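Local atomic coordinates of alkaline phosphatase (Antarctic bacterium, PDB entry 2W5V), a protein that probably hydrolyses phosphate monoesters as a zinc- and magnesium-dependent alkaline phosphatase that works through a phosphoserine intermediate. Residues Glu218-Thr222 with Gln257-Gly261; Thr222-Gly228 with Ser272-Asp276. The protein carries 1 engineered substitution. All blocks are in the same frame, centred on the assembly; numbering follows the deposited sequence.

Interaction 1: Glu218-Thr222 with Gln257-Gly261; sequences EAMPT and QIDWG. With ZN (zinc ion), chain G.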
ATOM      1  N   GLU B 218      -2.573  11.299  31.413  1.00 30.31           N
ATOM      2  CA  GLU B 218      -2.212  11.701  30.060  1.00 27.41           C
ATOM      3  C   GLU B 218      -2.549  10.571  29.084  1.00 25.64           C
ATOM      4  O   GLU B 218      -3.710  10.199  28.950  1.00 28.68           O
ATOM      5  CB  GLU B 218      -0.735  12.092  29.997  1.00 31.74           C
ATOM      6  CG  GLU B 218      -0.391  13.298  30.878  1.00 34.64           C
ATOM      7  CD  GLU B 218      -0.852  14.613  30.275  1.00 44.34           C
ATOM      8  OE1 GLU B 218      -1.216  15.539  31.040  1.00 49.44           O
ATOM      9  OE2 GLU B 218      -0.855  14.725  29.032  1.00 47.33           O
ATOM     10  N   ALA B 219      -1.551  10.003  28.415  1.00 28.06           N
ATOM     11  CA  ALA B 219      -1.821   8.888  27.517  1.00 28.17           C
ATOM     12  C   ALA B 219      -2.087   7.628  28.328  1.00 26.53           C
ATOM     13  O   ALA B 219      -1.624   7.506  29.462  1.00 27.56           O
ATOM     14  CB  ALA B 219      -0.648   8.664  26.567  1.00 24.01           C
ATOM     15  N   MET B 220      -2.829   6.693  27.743  1.00 25.40           N
ATOM     16  CA  MET B 220      -2.964   5.359  28.323  1.00 21.19           C
ATOM     17  C   MET B 220      -1.596   4.694  28.317  1.00 24.06           C
ATOM     18  O   MET B 220      -0.704   5.112  27.574  1.00 26.36           O
ATOM     19  CB  MET B 220      -3.930   4.504  27.503  1.00 24.75           C
ATOM     20  CG  MET B 220      -5.333   5.084  27.383  1.00 26.30           C
ATOM     21  SD  MET B 220      -6.195   5.001  28.957  1.00 29.75           S
ATOM     22  CE  MET B 220      -6.277   3.222  29.190  1.00 32.18           C
ATOM     23  N   PRO B 221      -1.423   3.651  29.141  1.00 26.67           N
ATOM     24  CA  PRO B 221      -0.158   2.907  29.163  1.00 22.15           C
ATOM     25  C   PRO B 221       0.154   2.325  27.786  1.00 24.00           C
ATOM     26  O   PRO B 221      -0.769   2.112  26.998  1.00 30.56           O
ATOM     27  CB  PRO B 221      -0.439   1.774  30.162  1.00 27.69           C
ATOM     28  CG  PRO B 221      -1.518   2.328  31.053  1.00 32.64           C
ATOM     29  CD  PRO B 221      -2.373   3.180  30.165  1.00 30.04           C
ATOM     30  N   THR B 222       1.427   2.078  27.486  1.00 25.65           N
ATOM     31  CA  THR B 222       1.763   1.336  26.271  1.00 24.75           C
ATOM     32  C   THR B 222       1.333  -0.114  26.456  1.00 24.21           C
ATOM     33  O   THR B 222       1.047  -0.540  27.575  1.00 28.77           O
ATOM     34  CB  THR B 222       3.274   1.372  25.948  1.00 30.95           C
ATOM     35  OG1 THR B 222       4.024   0.754  27.009  1.00 31.60           O
ATOM     36  CG2 THR B 222       3.744   2.808  25.742  1.00 27.50           C
ATOM     37  N   GLN B 257      -0.931   5.079  19.424  1.00 16.61           N
ATOM     38  CA  GLN B 257       0.485   5.068  19.787  1.00 19.16           C
ATOM     39  C   GLN B 257       1.403   4.402  18.773  1.00 22.45           C
ATOM     40  O   GLN B 257       2.622   4.350  18.972  1.00 17.99           O
ATOM     41  CB  GLN B 257       0.689   4.480  21.186  1.00 20.81           C
ATOM     42  CG  GLN B 257      -0.074   5.244  22.258  1.00 18.04           C
ATOM     43  CD  GLN B 257       0.322   4.851  23.661  1.00 23.34           C
ATOM     44  OE1 GLN B 257       1.452   4.422  23.903  1.00 30.00           O
ATOM     45  NE2 GLN B 257      -0.607   4.992  24.598  1.00 22.21           N
ATOM     46  N   ILE B 258       0.830   3.904  17.681  1.00 19.63           N
ATOM     47  CA  ILE B 258       1.647   3.394  16.596  1.00 18.40           C
ATOM     48  C   ILE B 258       2.583   4.510  16.125  1.00 16.73           C
ATOM     49  O   ILE B 258       3.764   4.285  15.841  1.00 23.70           O
ATOM     50  CB  ILE B 258       0.778   2.899  15.429  1.00 19.81           C
ATOM     51  CG1 ILE B 258      -0.128   1.750  15.900  1.00 17.00           C
ATOM     52  CG2 ILE B 258       1.663   2.455  14.268  1.00 22.94           C
ATOM     53  CD1 ILE B 258      -1.370   1.530  15.028  1.00 22.07           C
ATOM     54  N   ASP B 259       2.046   5.719  16.064  1.00 15.55           N
ATOM     55  CA  ASP B 259       2.800   6.904  15.658  1.00 16.87           C
ATOM     56  C   ASP B 259       4.007   7.143  16.579  1.00 16.29           C
ATOM     57  O   ASP B 259       5.100   7.476  16.127  1.00 18.24           O
ATOM     58  CB  ASP B 259       1.853   8.112  15.682  1.00 19.87           C
ATOM     59  CG  ASP B 259       2.534   9.413  15.281  1.00 24.48           C
ATOM     60  OD1 ASP B 259       3.121   9.477  14.190  1.00 26.28           O
ATOM     61  OD2 ASP B 259       2.465  10.381  16.058  1.00 32.53           O
ATOM     62  N   TRP B 260       3.805   6.953  17.877  1.00 15.44           N
ATOM     63  CA  TRP B 260       4.858   7.232  18.849  1.00 16.56           C
ATOM     64  C   TRP B 260       6.016   6.236  18.745  1.00 19.45           C
ATOM     65  O   TRP B 260       7.177   6.610  18.889  1.00 22.95           O
ATOM     66  CB  TRP B 260       4.277   7.277  20.266  1.00 21.08           C
ATOM     67  CG  TRP B 260       3.082   8.204  20.375  1.00 24.51           C
ATOM     68  CD1 TRP B 260       2.622   9.067  19.417  1.00 26.65           C
ATOM     69  CD2 TRP B 260       2.223   8.378  21.512  1.00 28.41           C
ATOM     70  NE1 TRP B 260       1.522   9.752  19.881  1.00 30.97           N
ATOM     71  CE2 TRP B 260       1.255   9.349  21.161  1.00 33.39           C
ATOM     72  CE3 TRP B 260       2.173   7.805  22.789  1.00 30.82           C
ATOM     73  CZ2 TRP B 260       0.249   9.758  22.042  1.00 33.03           C
ATOM     74  CZ3 TRP B 260       1.174   8.214  23.664  1.00 30.73           C
ATOM     75  CH2 TRP B 260       0.227   9.183  23.286  1.00 27.65           C
ATOM     76  N   GLY B 261       5.698   4.975  18.478  1.00 20.53           N
ATOM     77  CA  GLY B 261       6.718   3.983  18.191  1.00 21.36           C
ATOM     78  C   GLY B 261       7.538   4.387  16.977  1.00 24.56           C
ATOM     79  O   GLY B 261       8.763   4.237  16.969  1.00 23.20           O
TER
HETATM   80 ZN    ZN G1376       3.401  11.977  14.728  0.90 24.13          ZN
HETATM   81  O   HOH W   1       3.064  13.769  16.549  1.00 38.92           O

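Interaction 2: Thr222-Gly228 with Ser272-Asp276; sequences TMEKGRG and SEIND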
ATOM      1  N   THR B 222       1.427   2.078  27.486  1.00 25.65           N
ATOM      2  CA  THR B 222       1.763   1.336  26.271  1.00 24.75           C
ATOM      3  C   THR B 222       1.333  -0.114  26.456  1.00 24.21           C
ATOM      4  O   THR B 222       1.047  -0.540  27.575  1.00 28.77           O
ATOM      5  CB  THR B 222       3.274   1.372  25.948  1.00 30.95           C
ATOM      6  OG1 THR B 222       4.024   0.754  27.009  1.00 31.60           O
ATOM      7  CG2 THR B 222       3.744   2.808  25.742  1.00 27.50           C
ATOM      8  N   MET B 223       1.275  -0.869  25.365  1.00 24.20           N
ATOM      9  CA  MET B 223       1.002  -2.301  25.453  1.00 22.95           C
ATOM     10  C   MET B 223       2.090  -2.967  26.293  1.00 29.88           C
ATOM     11  O   MET B 223       1.813  -3.841  27.118  1.00 29.75           O
ATOM     12  CB  MET B 223       0.969  -2.936  24.059  1.00 26.33           C
ATOM     13  CG  MET B 223      -0.244  -2.564  23.207  1.00 30.41           C
ATOM     14  SD  MET B 223      -1.811  -2.930  24.037  1.00 29.83           S
ATOM     15  CE  MET B 223      -1.747  -4.727  24.135  1.00 28.65           C
ATOM     16  N   GLU B 224       3.331  -2.541  26.081  1.00 31.31           N
ATOM     17  CA  GLU B 224       4.467  -3.146  26.771  1.00 34.25           C
ATOM     18  C   GLU B 224       4.421  -2.856  28.272  1.00 34.68           C
ATOM     19  O   GLU B 224       5.089  -3.526  29.061  1.00 33.11           O
ATOM     20  CB  GLU B 224       5.796  -2.687  26.155  1.00 36.81           C
ATOM     21  CG  GLU B 224       6.069  -3.274  24.763  1.00 45.36           C
ATOM     22  CD  GLU B 224       7.387  -2.808  24.152  1.00 45.49           C
ATOM     23  OE1 GLU B 224       7.850  -1.702  24.486  1.00 53.30           O
ATOM     24  OE2 GLU B 224       7.963  -3.547  23.331  1.00 36.40           O
ATOM     25  N   LYS B 225       3.628  -1.862  28.663  1.00 27.92           N
ATOM     26  CA  LYS B 225       3.460  -1.538  30.074  1.00 35.07           C
ATOM     27  C   LYS B 225       2.128  -2.052  30.606  1.00 38.14           C
ATOM     28  O   LYS B 225       1.694  -1.652  31.679  1.00 45.16           O
ATOM     29  CB  LYS B 225       3.570  -0.032  30.303  1.00 37.39           C
ATOM     30  CG  LYS B 225       4.975   0.517  30.180  1.00 46.09           C
ATOM     31  CD  LYS B 225       5.796   0.180  31.410  1.00 61.60           C
ATOM     32  CE  LYS B 225       7.192   0.777  31.324  1.00 72.05           C
ATOM     33  NZ  LYS B 225       8.026   0.416  32.510  1.00 75.64           N
ATOM     34  N   GLY B 226       1.479  -2.926  29.844  1.00 35.82           N
ATOM     35  CA  GLY B 226       0.306  -3.635  30.327  1.00 34.23           C
ATOM     36  C   GLY B 226      -1.046  -2.981  30.098  1.00 33.39           C
ATOM     37  O   GLY B 226      -1.946  -3.133  30.914  1.00 31.09           O
ATOM     38  N   ARG B 227      -1.209  -2.261  28.992  1.00 35.15           N
ATOM     39  CA  ARG B 227      -2.517  -1.681  28.683  1.00 30.23           C
ATOM     40  C   ARG B 227      -3.540  -2.783  28.420  1.00 34.78           C
ATOM     41  O   ARG B 227      -4.727  -2.609  28.661  1.00 35.16           O
ATOM     42  CB  ARG B 227      -2.442  -0.737  27.481  1.00 24.75           C
ATOM     43  CG  ARG B 227      -3.746   0.029  27.222  1.00 25.88           C
ATOM     44  CD  ARG B 227      -3.627   1.014  26.070  1.00 27.03           C
ATOM     45  NE  ARG B 227      -3.483   0.368  24.761  1.00 23.87           N
ATOM     46  CZ  ARG B 227      -2.471   0.590  23.928  1.00 22.52           C
ATOM     47  NH1 ARG B 227      -1.507   1.440  24.265  1.00 23.90           N
ATOM     48  NH2 ARG B 227      -2.423  -0.034  22.757  1.00 20.71           N
ATOM     49  N   GLY B 228      -3.080  -3.922  27.922  1.00 32.27           N
ATOM     50  CA  GLY B 228      -3.990  -5.012  27.628  1.00 35.67           C
ATOM     51  C   GLY B 228      -4.998  -4.631  26.559  1.00 32.85           C
ATOM     52  O   GLY B 228      -4.726  -3.761  25.729  1.00 26.14           O
ATOM     53  N   SER B 272       4.039  -3.839  18.769  1.00 18.22           N
ATOM     54  CA  SER B 272       3.051  -4.226  19.770  1.00 21.26           C
ATOM     55  C   SER B 272       1.803  -3.348  19.662  1.00 21.88           C
ATOM     56  O   SER B 272       0.681  -3.819  19.879  1.00 20.88           O
ATOM     57  CB  SER B 272       3.632  -4.194  21.193  1.00 24.25           C
ATOM     58  OG  SER B 272       4.160  -2.922  21.520  1.00 31.38           O
ATOM     59  N   GLU B 273       1.989  -2.077  19.317  1.00 20.45           N
ATOM     60  CA  GLU B 273       0.842  -1.177  19.220  1.00 21.65           C
ATOM     61  C   GLU B 273      -0.029  -1.512  18.003  1.00 23.67           C
ATOM     62  O   GLU B 273      -1.257  -1.496  18.088  1.00 18.00           O
ATOM     63  CB  GLU B 273       1.279   0.292  19.195  1.00 20.94           C
ATOM     64  CG  GLU B 273       1.992   0.781  20.475  1.00 18.52           C
ATOM     65  CD  GLU B 273       1.123   0.704  21.732  1.00 26.39           C
ATOM     66  OE1 GLU B 273      -0.080   1.024  21.657  1.00 24.25           O
ATOM     67  OE2 GLU B 273       1.647   0.338  22.808  1.00 22.45           O
ATOM     68  N   ILE B 274       0.589  -1.824  16.872  1.00 18.28           N
ATOM     69  CA  ILE B 274      -0.223  -2.120  15.695  1.00 19.30           C
ATOM     70  C   ILE B 274      -0.840  -3.515  15.788  1.00 17.48           C
ATOM     71  O   ILE B 274      -1.919  -3.752  15.255  1.00 18.67           O
ATOM     72  CB  ILE B 274       0.518  -1.904  14.360  1.00 19.95           C
ATOM     73  CG1 ILE B 274      -0.490  -1.934  13.203  1.00 27.05           C
ATOM     74  CG2 ILE B 274       1.599  -2.940  14.168  1.00 22.27           C
ATOM     75  CD1 ILE B 274       0.082  -1.518  11.867  1.00 28.12           C
ATOM     76  N   ASN B 275      -0.165  -4.432  16.477  1.00 17.60           N
ATOM     77  CA  ASN B 275      -0.766  -5.730  16.765  1.00 17.58           C
ATOM     78  C   ASN B 275      -2.060  -5.574  17.572  1.00 22.04           C
ATOM     79  O   ASN B 275      -3.047  -6.267  17.317  1.00 19.44           O
ATOM     80  CB  ASN B 275       0.218  -6.648  17.499  1.00 18.44           C
ATOM     81  CG  ASN B 275       1.192  -7.340  16.550  1.00 24.56           C
ATOM     82  OD1 ASN B 275       1.077  -7.227  15.328  1.00 21.07           O
ATOM     83  ND2 ASN B 275       2.152  -8.065  17.113  1.00 26.24           N
ATOM     84  N   ASP B 276      -2.040  -4.667  18.549  1.00 17.33           N
ATOM     85  CA  ASP B 276      -3.229  -4.355  19.346  1.00 18.97           C
ATOM     86  C   ASP B 276      -4.330  -3.753  18.464  1.00 23.07           C
ATOM     87  O   ASP B 276      -5.505  -4.116  18.579  1.00 17.97           O
ATOM     88  CB  ASP B 276      -2.870  -3.385  20.481  1.00 21.83           C
ATOM     89  CG  ASP B 276      -4.079  -2.960  21.292  1.00 30.04           C
ATOM     90  OD1 ASP B 276      -4.737  -3.842  21.884  1.00 29.46           O
ATOM     91  OD2 ASP B 276      -4.372  -1.742  21.334  1.00 24.65           O
TER
HETATM   92  O   HOH W   2       3.913  -1.027  23.510  1.00 21.84           O
HETATM   93  O   HOH W   3      -5.328  -1.659  23.968  1.00 25.40           O

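Interaction 1: Glu218-Thr222 with Gln257-Gly261
Q257 and W260 meet the extended loop A219-T222 where helix 258-263, a zinc-binding helix of the alkaline phosphatase fold, begins just after strand 249-255. The polar part is one hydrogen bond: Q257 NE2 donates to M220 O at 3.0 Å with an N-H...O angle of 148°. The Q257 chain, extended beyond CG (chi2 -169°), carries the amide across to the loop. The acceptor lies near the amide plane, the nitrogen well above the carbonyl plane. That amide is held from both ends: NE2 also donates to T130 O, and OE1 bonds to the Y269 hydroxyl. Shortening Q257 to an alanine would probably leave M220 O and T130 O without this donor and the Y269 hydroxyl without its partner, and open a gap between loop and helix.

In van der Waals contact, T222 CG2 lies 3.4 Å from Q257 OE1, the side chains crossing at about a right angle. Q257 CG sits over one face of the W260 ring, toward its rim, and A219 CB meets the edge of the six-membered ring, 3.4 Å from CH2. D259, between Q257 and W260 in sequence, points to the metal instead, binding zinc with OD2 at 2.3 Å and OD1 at 2.6 Å.

Interaction 2: Thr222-Gly228 with Ser272-Asp276
R227 reaches from its loop to E273 and D276 on helix 267-291 with the end of a long side chain. From CB, the chain runs out with CG anti to the backbone N (chi1 -173°) and stays extended to CD, then bends at chi3 to bring the guanidinium round to the two acids. NE, the first polar atom, donates to water 3, which in turn donates to G228 O and D276 OD2. NH1 bonds to E273 OE1 at 3.0 Å and also to P221 O of its own loop. NH2 takes the same E273 oxygen at 2.8 Å and D276 OD2 at 3.0 Å.

E273 OE1 and D276 OD2 both lie at the edge of the guanidinium, near its plane, forming a salt-bridge network in which one arginine joins two acids nearly one helical turn apart. The carboxylate planes are nevertheless steeply turned: that of E273 stands 60° from the guanidinium, and NH2 approaches D276 OD2 from above the carboxylate plane. The arginine is likely to favour the ionised form of both acids.

The other oxygen of E273 serves the backbone. Its OE2 accepts from M223 N on the syn lone pair, at 2.9 Å and almost straight (179°), and takes a further bond from water 2, which links it to E224 N and S272 OG; the latter also bonds to S268 O in the preceding turn of the helix. The M223 side chain then folds back at chi2 and chi3 against the helix: CG packs near S272 O and SD lies 3.6 Å from D276 CG, the sulfur beside the carboxylate that R227 grips. At the margin, E224 CG rests 3.8 Å from S272 OG, while its OE2 bonds to S268, a residue that binds magnesium.

In the fold
From the N terminus, the chain leaves strand 210-214, runs through 218-222 and directly on into 222-228, then forms helix 230-242 and strand 249-255 before reaching 257-261 and, further on, 272-276. Interaction 1 closes a loop of 34 residues and interaction 2 one of 43. The two cross rather than nest, since their segments alternate along the chain, and T222 belongs to both. Together they fasten the connection that leads out of strand 210-214 to the successive helices 258-263 and 267-291, the first of which carries zinc ligands D259 and H263. The contacts also touch each other: Q257 CB packs 3.6 Å from E273 OE1.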